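Local coordinates for FACT complex subunit POB3 (Chaetomium thermophilum var. thermophilum, PDB 4KHB), which probably acts in the FACT complex as a histone chaperone that reorganises nucleosomes during transcription, replication and repair, this N-terminal part pairing with Spt16, at residues A52-A57 / L98-H103; S104-N109 / N123-P128; F130-S135 / I181-P186. All blocks are in the same frame, centred on the assembly; numbering follows the deposited sequence.

How the interactions relate
Read from the N terminus, the three contacts follow one another in series and none nests in or crosses another. Interaction 1 brings 98-103, after helix 83-92, back beside 52-57 and so closes the first PH-like domain at the edge of its mixed sheet. The chain passes directly from His103 to Ser104, where interaction 2 sets the linking loop 104-109 against the hairpin turn 123-128 of the second PH-like domain. Interaction 3 starts farther along the same strand, 127-133, and joins it to strand 177-184 across that domain's core. His103 also ties interactions 1 and 3, its NE2 lying 2.6 Å from Glu131 OE2, a probable hydrogen bond.

Interaction 1. Residues A52-A57 / L98-H103; sequences AQWSRA and LENKEH
Leu98 opens the contact against Ala52 and Trp54, where the edge strand 98-100 runs parallel to strand 52-56. With CG anti to the backbone N (chi1 -177°), Leu98 lays that atom 3.8 Å from Trp54 CB. Its CD1 lies 3.6 Å from Ala52 CB, while the indole leads away toward Tyr61 and helix 83-92. Glu99 is gripped twice by the backbone: its N donates to Ala52 O at 3.0 Å, and its O accepts from Trp54 N at 2.7 Å. The Glu99 side chain, on the other face of the sheet from Leu98, lies beside Gln53 and points the same way, carboxylate and amide planes 75° apart. Asn100 brings ND2 near the indole plane at the ring edge, and its OD1 accepts from a water that also donates to Trp54 O. Lys101 N reaches the same Trp54 O at 3.0 Å in an almost straight bond. Lys101 passes obliquely by Gln53, Lys101 CE 4.0 Å from Gln53 NE2, and its NZ makes a weak salt bridge with Glu99. His103 CE1 ends 3.5 Å from Ser55 OG, which is hydrogen-bonded to Arg43 of the SPT16D chain, while His103 NE2 probably bonds Glu131. The parallel pairing thus rests on backbone bonds, with Ala52, Leu98 and Trp54 turned to helix 83-92, exposed Asn100 on the same face, a polar face at Gln53 and Glu99, and a polar end reaching the partner subunit.

Interaction 2. Residues S104-N109 / N123-P128; sequences SLRGWN and NVQNRP. With SO4 (sulfate ion), chain P; SO4 (sulfate ion), chain Q.
Ser104 and Val124 meet where the loop 104-109 passes the hairpin turn of the second PH-like domain: Ser104 OG lies 3.6 Å from Val124 CB, and Ser104 N donates to Pro128 O at 3.0 Å. The same OG, anti to its backbone N (chi1 -179°), binds O4 of the chain P sulfate at 2.6 Å, and Leu105 N binds O3.

Arg106 runs past the same ion. Beyond CB, a chi1 of 45° sets CG between the backbone N and the carbonyl carbon, 4.0 Å from sulfate O4. CD comes closer to O4, at 3.1 Å. NE lies 3.6 Å above one face of the Trp108 ring, offset toward its rim, with Val124 CG1 also near. At the tip the two nitrogens part: NH1 gives a weak hydrogen bond to sulfate O1, and NH2 passes 4.0 Å from Gln125 CG. Trp108 CE3 also touches Val124 CG1, so this methyl packs against both the arginine and the indole.

Arg127 reaches the same sulfate from the opposite segment, NH1 binding O2 at 3.0 Å, and turns NH1 and NH2 to a second sulfate. Both ions are probably from the crystallisation liquor; the first may offset the like charges of the two arginines.

The type I' turn from Val124 to Arg127 joins strands 119-124 and 127-133, while the loop leading to strand 112-115 makes backbone hydrogen bonds to the SPT16D chain, where Trp108 NE1 also finds Phe9 O.

Interaction 3. Residues F130-S135 / I181-P186; sequences FEIPYS and IRFYIP
Ile132 and Ile181 meet tip to tip in the core of the second PH-like domain, where strands from two antiparallel sheets face each other. The short segments 130-133 and 181-184 run at 115°, their axes 11.7 Å apart, a gap bridged by side chains alone with no hydrogen bond across it. Packing is closest between the two isoleucine methyls, CD1 of Ile132 lying 3.6 Å from CD1 of Ile181. Beside them the phenylalanines reach toward each other, Phe130 CZ coming 4.0 Å from Phe183 CE1. Looser is the diagonal touch of Phe130 CE1 on Ile181 CD1, at 4.3 Å.

All four of these residues are buried, whereas the alternate residues of strand 181-184 look outward: Arg182 and Tyr184 stay partly exposed, Arg182 in a salt bridge with Glu180. On the other strand the alternate Glu131 is buried. Strand 181-184 also pairs antiparallel with a strand of the SPT16D chain, carrying the sheet across the interface, and Phe130 packs on Val45 of that chain; the core thus lies directly beside the heterodimer contact. Ile132 CD1 joins both pairs: it lies in plane at the edge of the Phe130 ring and near the plane of Phe183, 4.2 Å from Phe183 CZ.

Interaction 1. Residues A52-A57 / L98-H103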
loop_
_atom_site.group_PDB
_atom_site.type_symbol
_atom_site.label_atom_id
_atom_site.label_comp_id
_atom_site.label_asym_id
_atom_site.label_seq_id
_atom_site.Cartn_x
_atom_site.Cartn_y
_atom_site.Cartn_z
ATOM N N ALA H 52 10.832 -5.427 -12.645
ATOM C CA ALA H 52 10.904 -4.137 -11.966
ATOM C C ALA H 52 9.754 -3.213 -12.352
ATOM O O ALA H 52 9.367 -3.141 -13.521
ATOM C CB ALA H 52 12.239 -3.467 -12.251
ATOM N N GLN H 53 9.227 -2.490 -11.367
ATOM C CA GLN H 53 8.130 -1.557 -11.601
ATOM C C GLN H 53 8.481 -0.158 -11.110
ATOM O O GLN H 53 9.150 0.006 -10.086
ATOM C CB GLN H 53 6.844 -2.040 -10.917
ATOM C CG GLN H 53 6.300 -3.365 -11.438
ATOM C CD GLN H 53 5.110 -3.857 -10.635
ATOM O OE1 GLN H 53 4.696 -3.220 -9.666
ATOM N NE2 GLN H 53 4.553 -4.994 -11.035
ATOM N N TRP H 54 8.019 0.848 -11.846
ATOM C CA TRP H 54 8.273 2.241 -11.509
ATOM C C TRP H 54 6.946 2.938 -11.220
ATOM O O TRP H 54 6.036 2.908 -12.052
ATOM C CB TRP H 54 8.980 2.905 -12.689
ATOM C CG TRP H 54 9.065 4.394 -12.640
ATOM C CD1 TRP H 54 8.229 5.285 -13.250
ATOM C CD2 TRP H 54 10.066 5.171 -11.978
ATOM N NE1 TRP H 54 8.642 6.571 -12.993
ATOM C CE2 TRP H 54 9.769 6.526 -12.214
ATOM C CE3 TRP H 54 11.182 4.850 -11.204
ATOM C CZ2 TRP H 54 10.550 7.562 -11.698
ATOM C CZ3 TRP H 54 11.954 5.877 -10.692
ATOM C CH2 TRP H 54 11.639 7.213 -10.944
ATOM N N SER H 55 6.838 3.565 -10.049
ATOM C CA SER H 55 5.613 4.270 -9.672
ATOM C C SER H 55 5.835 5.302 -8.568
ATOM O O SER H 55 6.875 5.311 -7.903
ATOM C CB SER H 55 4.531 3.275 -9.236
ATOM O OG SER H 55 4.870 2.658 -8.006
ATOM N N ARG H 56 4.849 6.172 -8.377
ATOM C CA ARG H 56 4.929 7.209 -7.355
ATOM C C ARG H 56 4.470 6.682 -6.000
ATOM O O ARG H 56 3.438 6.020 -5.898
ATOM C CB ARG H 56 4.090 8.424 -7.758
ATOM C CG ARG H 56 4.121 9.561 -6.749
ATOM C CD ARG H 56 5.032 10.686 -7.212
ATOM N NE ARG H 56 4.860 11.894 -6.410
ATOM C CZ ARG H 56 4.403 13.048 -6.886
ATOM N NH1 ARG H 56 4.069 13.155 -8.166
ATOM N NH2 ARG H 56 4.278 14.096 -6.083
ATOM N N ALA H 57 5.245 6.979 -4.961
ATOM C CA ALA H 57 4.919 6.536 -3.611
ATOM C C ALA H 57 5.260 7.648 -2.625
ATOM O O ALA H 57 5.634 8.750 -3.024
ATOM C CB ALA H 57 5.840 5.401 -3.190
ATOM N N LEU H 98 11.807 -1.836 -17.187
ATOM C CA LEU H 98 11.258 -1.120 -16.040
ATOM C C LEU H 98 9.856 -0.638 -16.380
ATOM O O LEU H 98 9.683 0.371 -17.064
ATOM C CB LEU H 98 12.159 0.052 -15.641
ATOM C CG LEU H 98 11.747 0.848 -14.399
ATOM C CD1 LEU H 98 11.580 -0.078 -13.210
ATOM C CD2 LEU H 98 12.771 1.930 -14.078
ATOM N N GLU H 99 8.858 -1.370 -15.903
ATOM C CA GLU H 99 7.475 -1.101 -16.267
ATOM C C GLU H 99 6.916 0.121 -15.547
ATOM O O GLU H 99 7.019 0.231 -14.324
ATOM C CB GLU H 99 6.613 -2.331 -15.969
ATOM C CG GLU H 99 5.118 -2.103 -16.098
ATOM C CD GLU H 99 4.310 -3.332 -15.743
ATOM O OE1 GLU H 99 4.898 -4.314 -15.240
ATOM O OE2 GLU H 99 3.082 -3.317 -15.970
ATOM N N ASN H 100 6.322 1.033 -16.308
ATOM C CA ASN H 100 5.584 2.138 -15.716
ATOM C C ASN H 100 4.240 1.621 -15.221
ATOM O O ASN H 100 3.385 1.225 -16.016
ATOM C CB ASN H 100 5.390 3.267 -16.733
ATOM C CG ASN H 100 4.840 4.540 -16.104
ATOM O OD1 ASN H 100 3.884 4.505 -15.326
ATOM N ND2 ASN H 100 5.445 5.671 -16.440
ATOM N N LYS H 101 4.058 1.629 -13.904
ATOM C CA LYS H 101 2.888 1.012 -13.294
ATOM C C LYS H 101 2.086 2.030 -12.500
ATOM O O LYS H 101 2.328 2.219 -11.306
ATOM C CB LYS H 101 3.331 -0.128 -12.372
ATOM C CG LYS H 101 2.212 -1.079 -11.962
ATOM C CD LYS H 101 1.838 -2.025 -13.095
ATOM C CE LYS H 101 1.276 -3.335 -12.559
ATOM N NZ LYS H 101 0.849 -4.254 -13.652
ATOM N N GLU H 102 1.133 2.687 -13.161
ATOM C CA GLU H 102 0.268 3.644 -12.477
ATOM C C GLU H 102 -0.653 2.948 -11.490
ATOM O O GLU H 102 -1.184 1.868 -11.766
ATOM C CB GLU H 102 -0.592 4.437 -13.467
ATOM C CG GLU H 102 0.099 5.625 -14.121
ATOM C CD GLU H 102 -0.883 6.530 -14.846
ATOM O OE1 GLU H 102 -2.037 6.651 -14.381
ATOM O OE2 GLU H 102 -0.499 7.134 -15.869
ATOM N N HIS H 103 -0.840 3.576 -10.335
ATOM C CA HIS H 103 -1.803 3.093 -9.358
ATOM C C HIS H 103 -3.112 3.871 -9.452
ATOM O O HIS H 103 -3.126 5.026 -9.891
ATOM C CB HIS H 103 -1.211 3.157 -7.948
ATOM C CG HIS H 103 -0.185 2.099 -7.680
ATOM N ND1 HIS H 103 1.034 2.062 -8.322
ATOM C CD2 HIS H 103 -0.205 1.033 -6.847
ATOM C CE1 HIS H 103 1.725 1.021 -7.888
ATOM N NE2 HIS H 103 0.996 0.381 -6.993
HETATM O O HOH W 1 3.969 5.339 -12.635
HETATM O O HOH W 2 1.658 5.351 -9.292
#

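Interaction 2. Residues S104-N109 / N123-P128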
loop_
_atom_site.group_PDB
_atom_site.type_symbol
_atom_site.label_atom_id
_atom_site.label_comp_id
_atom_site.label_asym_id
_atom_site.label_seq_id
_atom_site.Cartn_x
_atom_site.Cartn_y
_atom_site.Cartn_z
ATOM N N SER H 104 -4.206 3.237 -9.036
ATOM C CA SER H 104 -5.530 3.855 -9.091
ATOM C C SER H 104 -5.681 4.931 -8.019
ATOM O O SER H 104 -5.263 4.738 -6.875
ATOM C CB SER H 104 -6.622 2.790 -8.934
ATOM O OG SER H 104 -7.912 3.372 -9.001
ATOM N N LEU H 105 -6.266 6.069 -8.390
ATOM C CA LEU H 105 -6.425 7.174 -7.449
ATOM C C LEU H 105 -7.881 7.586 -7.200
ATOM O O LEU H 105 -8.130 8.595 -6.536
ATOM C CB LEU H 105 -5.631 8.390 -7.944
ATOM C CG LEU H 105 -4.103 8.266 -7.999
ATOM C CD1 LEU H 105 -3.482 9.520 -8.588
ATOM C CD2 LEU H 105 -3.535 7.990 -6.621
ATOM N N ARG H 106 -8.839 6.817 -7.717
ATOM C CA ARG H 106 -10.251 7.193 -7.575
ATOM C C ARG H 106 -10.815 6.951 -6.172
ATOM O O ARG H 106 -11.842 7.526 -5.801
ATOM C CB ARG H 106 -11.151 6.624 -8.686
ATOM C CG ARG H 106 -10.959 5.166 -9.051
ATOM C CD ARG H 106 -10.806 5.031 -10.564
ATOM N NE ARG H 106 -11.828 4.200 -11.199
ATOM C CZ ARG H 106 -12.228 4.345 -12.460
ATOM N NH1 ARG H 106 -11.695 5.288 -13.227
ATOM N NH2 ARG H 106 -13.158 3.546 -12.961
ATOM N N GLY H 107 -10.149 6.094 -5.404
ATOM C CA GLY H 107 -10.567 5.835 -4.039
ATOM C C GLY H 107 -11.692 4.830 -3.908
ATOM O O GLY H 107 -12.461 4.868 -2.943
ATOM N N TRP H 108 -11.799 3.933 -4.884
ATOM C CA TRP H 108 -12.807 2.882 -4.842
ATOM C C TRP H 108 -12.360 1.729 -3.952
ATOM O O TRP H 108 -11.161 1.532 -3.725
ATOM C CB TRP H 108 -13.099 2.361 -6.249
ATOM C CG TRP H 108 -13.814 3.345 -7.125
ATOM C CD1 TRP H 108 -14.086 4.651 -6.837
ATOM C CD2 TRP H 108 -14.348 3.102 -8.433
ATOM N NE1 TRP H 108 -14.758 5.234 -7.886
ATOM C CE2 TRP H 108 -14.931 4.305 -8.878
ATOM C CE3 TRP H 108 -14.388 1.983 -9.272
ATOM C CZ2 TRP H 108 -15.549 4.420 -10.124
ATOM C CZ3 TRP H 108 -15.004 2.099 -10.507
ATOM C CH2 TRP H 108 -15.576 3.309 -10.920
ATOM N N ASN H 109 -13.329 0.971 -3.447
ATOM C CA ASN H 109 -13.037 -0.196 -2.618
ATOM C C ASN H 109 -13.536 -1.494 -3.246
ATOM O O ASN H 109 -13.629 -2.523 -2.569
ATOM C CB ASN H 109 -13.618 -0.032 -1.210
ATOM C CG ASN H 109 -15.134 -0.143 -1.187
ATOM O OD1 ASN H 109 -15.821 0.399 -2.055
ATOM N ND2 ASN H 109 -15.663 -0.849 -0.194
ATOM N N ASN H 123 -6.813 -4.753 -7.392
ATOM C CA ASN H 123 -6.877 -3.969 -8.618
ATOM C C ASN H 123 -8.224 -3.274 -8.785
ATOM O O ASN H 123 -9.277 -3.877 -8.558
ATOM C CB ASN H 123 -6.593 -4.859 -9.838
ATOM C CG ASN H 123 -5.118 -5.199 -9.989
ATOM O OD1 ASN H 123 -4.265 -4.313 -9.988
ATOM N ND2 ASN H 123 -4.815 -6.483 -10.131
ATOM N N VAL H 124 -8.182 -2.005 -9.182
ATOM C CA VAL H 124 -9.386 -1.244 -9.497
ATOM C C VAL H 124 -9.397 -0.967 -10.993
ATOM O O VAL H 124 -8.617 -0.141 -11.478
ATOM C CB VAL H 124 -9.429 0.089 -8.725
ATOM C CG1 VAL H 124 -10.650 0.903 -9.125
ATOM C CG2 VAL H 124 -9.441 -0.169 -7.233
ATOM N N GLN H 125 -10.279 -1.658 -11.714
ATOM C CA GLN H 125 -10.288 -1.640 -13.179
ATOM C C GLN H 125 -8.896 -1.887 -13.760
ATOM O O GLN H 125 -8.423 -1.140 -14.624
ATOM C CB GLN H 125 -10.892 -0.340 -13.719
ATOM C CG GLN H 125 -12.414 -0.294 -13.596
ATOM C CD GLN H 125 -13.102 -1.256 -14.550
ATOM O OE1 GLN H 125 -12.660 -1.451 -15.684
ATOM N NE2 GLN H 125 -14.184 -1.872 -14.089
ATOM N N ASN H 126 -8.252 -2.934 -13.247
ATOM C CA ASN H 126 -6.952 -3.414 -13.721
ATOM C C ASN H 126 -5.751 -2.521 -13.388
ATOM O O ASN H 126 -4.672 -2.687 -13.955
ATOM C CB ASN H 126 -6.992 -3.772 -15.210
ATOM C CG ASN H 126 -7.455 -5.198 -15.452
ATOM O OD1 ASN H 126 -6.729 -6.152 -15.172
ATOM N ND2 ASN H 126 -8.667 -5.348 -15.974
ATOM N N ARG H 127 -5.943 -1.584 -12.464
ATOM C CA ARG H 127 -4.834 -0.798 -11.935
ATOM C C ARG H 127 -4.780 -0.963 -10.422
ATOM O O ARG H 127 -5.796 -0.829 -9.737
ATOM C CB ARG H 127 -4.964 0.679 -12.329
ATOM C CG ARG H 127 -4.877 0.922 -13.830
ATOM C CD ARG H 127 -4.894 2.400 -14.183
ATOM N NE ARG H 127 -4.954 2.605 -15.629
ATOM C CZ ARG H 127 -5.437 3.697 -16.213
ATOM N NH1 ARG H 127 -5.904 4.699 -15.479
ATOM N NH2 ARG H 127 -5.455 3.789 -17.534
ATOM N N PRO H 128 -3.583 -1.254 -9.896
ATOM C CA PRO H 128 -3.404 -1.555 -8.472
ATOM C C PRO H 128 -3.714 -0.365 -7.575
ATOM O O PRO H 128 -3.218 0.733 -7.816
ATOM C CB PRO H 128 -1.915 -1.920 -8.375
ATOM C CG PRO H 128 -1.278 -1.239 -9.547
ATOM C CD PRO H 128 -2.309 -1.292 -10.637
HETATM S S SO4 P . -7.508 5.417 -12.012
HETATM O O1 SO4 P . -8.434 5.856 -13.045
HETATM O O2 SO4 P . -6.184 5.217 -12.583
HETATM O O3 SO4 P . -7.436 6.426 -10.968
HETATM O O4 SO4 P . -7.972 4.165 -11.439
HETATM S S SO4 Q . -8.197 6.033 -18.203
HETATM O O1 SO4 Q . -8.895 6.957 -19.085
HETATM O O2 SO4 Q . -7.052 5.458 -18.894
HETATM O O3 SO4 Q . -7.737 6.753 -17.026
HETATM O O4 SO4 Q . -9.106 4.972 -17.799
#

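Interaction 3. Residues F130-S135 / I181-P186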
loop_
_atom_site.group_PDB
_atom_site.type_symbol
_atom_site.label_atom_id
_atom_site.label_comp_id
_atom_site.label_asym_id
_atom_site.label_seq_id
_atom_site.Cartn_x
_atom_site.Cartn_y
_atom_site.Cartn_z
ATOM N N PHE H 130 -3.432 -1.001 -4.094
ATOM C CA PHE H 130 -2.383 -1.339 -3.133
ATOM C C PHE H 130 -1.892 -2.783 -3.268
ATOM O O PHE H 130 -2.559 -3.623 -3.878
ATOM C CB PHE H 130 -2.838 -1.050 -1.702
ATOM C CG PHE H 130 -4.051 -1.825 -1.276
ATOM C CD1 PHE H 130 -3.921 -3.031 -0.599
ATOM C CD2 PHE H 130 -5.325 -1.336 -1.533
ATOM C CE1 PHE H 130 -5.039 -3.740 -0.195
ATOM C CE2 PHE H 130 -6.447 -2.038 -1.134
ATOM C CZ PHE H 130 -6.304 -3.243 -0.463
ATOM N N GLU H 131 -0.726 -3.066 -2.694
ATOM C CA GLU H 131 -0.128 -4.395 -2.767
ATOM C C GLU H 131 0.316 -4.857 -1.382
ATOM O O GLU H 131 0.833 -4.061 -0.593
ATOM C CB GLU H 131 1.079 -4.384 -3.709
ATOM C CG GLU H 131 0.765 -3.980 -5.140
ATOM C CD GLU H 131 1.208 -2.564 -5.445
ATOM O OE1 GLU H 131 1.427 -1.795 -4.486
ATOM O OE2 GLU H 131 1.340 -2.222 -6.638
ATOM N N ILE H 132 0.107 -6.137 -1.086
ATOM C CA ILE H 132 0.562 -6.720 0.174
ATOM C C ILE H 132 1.492 -7.903 -0.084
ATOM O O ILE H 132 1.059 -8.944 -0.584
ATOM C CB ILE H 132 -0.620 -7.190 1.036
ATOM C CG1 ILE H 132 -1.532 -6.007 1.355
ATOM C CG2 ILE H 132 -0.124 -7.792 2.342
ATOM C CD1 ILE H 132 -3.001 -6.332 1.293
ATOM N N PRO H 133 2.783 -7.736 0.247
ATOM C CA PRO H 133 3.777 -8.805 0.086
ATOM C C PRO H 133 3.486 -9.973 1.021
ATOM O O PRO H 133 3.132 -9.744 2.178
ATOM C CB PRO H 133 5.104 -8.127 0.469
ATOM C CG PRO H 133 4.829 -6.657 0.466
ATOM C CD PRO H 133 3.373 -6.485 0.751
ATOM N N TYR H 134 3.613 -11.197 0.514
ATOM C CA TYR H 134 3.326 -12.403 1.288
ATOM C C TYR H 134 4.182 -12.502 2.552
ATOM O O TYR H 134 3.740 -13.031 3.573
ATOM C CB TYR H 134 3.516 -13.648 0.411
ATOM C CG TYR H 134 2.537 -13.735 -0.744
ATOM C CD1 TYR H 134 1.260 -13.200 -0.636
ATOM C CD2 TYR H 134 2.898 -14.332 -1.944
ATOM C CE1 TYR H 134 0.367 -13.269 -1.682
ATOM C CE2 TYR H 134 2.010 -14.403 -3.001
ATOM C CZ TYR H 134 0.745 -13.869 -2.861
ATOM O OH TYR H 134 -0.152 -13.930 -3.902
ATOM N N SER H 135 5.402 -11.977 2.477
ATOM C CA SER H 135 6.339 -12.031 3.595
ATOM C C SER H 135 5.864 -11.223 4.802
ATOM O O SER H 135 6.333 -11.436 5.922
ATOM C CB SER H 135 7.722 -11.549 3.148
ATOM O OG SER H 135 7.669 -10.221 2.659
ATOM N N ILE H 181 -6.521 -6.623 7.301
ATOM C CA ILE H 181 -7.361 -6.241 6.167
ATOM C C ILE H 181 -8.338 -7.375 5.883
ATOM O O ILE H 181 -7.957 -8.548 5.876
ATOM C CB ILE H 181 -6.540 -5.966 4.890
ATOM C CG1 ILE H 181 -5.393 -5.001 5.192
ATOM C CG2 ILE H 181 -7.433 -5.391 3.794
ATOM C CD1 ILE H 181 -4.615 -4.564 3.970
ATOM N N ARG H 182 -9.598 -7.022 5.649
ATOM C CA ARG H 182 -10.623 -8.003 5.325
ATOM C C ARG H 182 -11.172 -7.790 3.920
ATOM O O ARG H 182 -11.498 -6.664 3.536
ATOM C CB ARG H 182 -11.747 -7.945 6.364
ATOM C CG ARG H 182 -11.267 -8.212 7.781
ATOM C CD ARG H 182 -12.418 -8.333 8.759
ATOM N NE ARG H 182 -11.946 -8.520 10.128
ATOM C CZ ARG H 182 -12.674 -9.060 11.100
ATOM N NH1 ARG H 182 -13.913 -9.463 10.855
ATOM N NH2 ARG H 182 -12.165 -9.192 12.316
ATOM N N PHE H 183 -11.288 -8.871 3.158
ATOM C CA PHE H 183 -11.793 -8.776 1.797
ATOM C C PHE H 183 -13.088 -9.562 1.679
ATOM O O PHE H 183 -13.226 -10.636 2.273
ATOM C CB PHE H 183 -10.769 -9.339 0.808
ATOM C CG PHE H 183 -9.485 -8.562 0.750
ATOM C CD1 PHE H 183 -9.357 -7.475 -0.103
ATOM C CD2 PHE H 183 -8.403 -8.923 1.541
ATOM C CE1 PHE H 183 -8.177 -6.756 -0.163
ATOM C CE2 PHE H 183 -7.218 -8.210 1.488
ATOM C CZ PHE H 183 -7.105 -7.124 0.635
ATOM N N TYR H 184 -14.040 -9.028 0.920
ATOM C CA TYR H 184 -15.209 -9.799 0.533
ATOM C C TYR H 184 -14.969 -10.350 -0.862
ATOM O O TYR H 184 -14.917 -9.595 -1.836
ATOM C CB TYR H 184 -16.475 -8.942 0.567
ATOM C CG TYR H 184 -17.678 -9.642 -0.014
ATOM C CD1 TYR H 184 -18.324 -10.646 0.693
ATOM C CD2 TYR H 184 -18.187 -9.282 -1.255
ATOM C CE1 TYR H 184 -19.421 -11.291 0.172
ATOM C CE2 TYR H 184 -19.290 -9.918 -1.783
ATOM C CZ TYR H 184 -19.903 -10.922 -1.063
ATOM O OH TYR H 184 -21.002 -11.564 -1.581
ATOM N N ILE H 185 -14.826 -11.668 -0.949
ATOM C CA ILE H 185 -14.537 -12.340 -2.210
ATOM C C ILE H 185 -15.559 -13.440 -2.460
ATOM O O ILE H 185 -15.476 -14.513 -1.861
ATOM C CB ILE H 185 -13.122 -12.960 -2.208
ATOM C CG1 ILE H 185 -12.065 -11.910 -1.837
ATOM C CG2 ILE H 185 -12.804 -13.587 -3.560
ATOM C CD1 ILE H 185 -10.641 -12.442 -1.792
ATOM N N PRO H 186 -16.517 -13.184 -3.364
ATOM C CA PRO H 186 -17.554 -14.184 -3.659
ATOM C C PRO H 186 -16.986 -15.454 -4.289
ATOM O O PRO H 186 -15.914 -15.421 -4.892
ATOM C CB PRO H 186 -18.492 -13.469 -4.646
ATOM C CG PRO H 186 -17.910 -12.127 -4.920
ATOM C CD PRO H 186 -16.595 -11.991 -4.226
#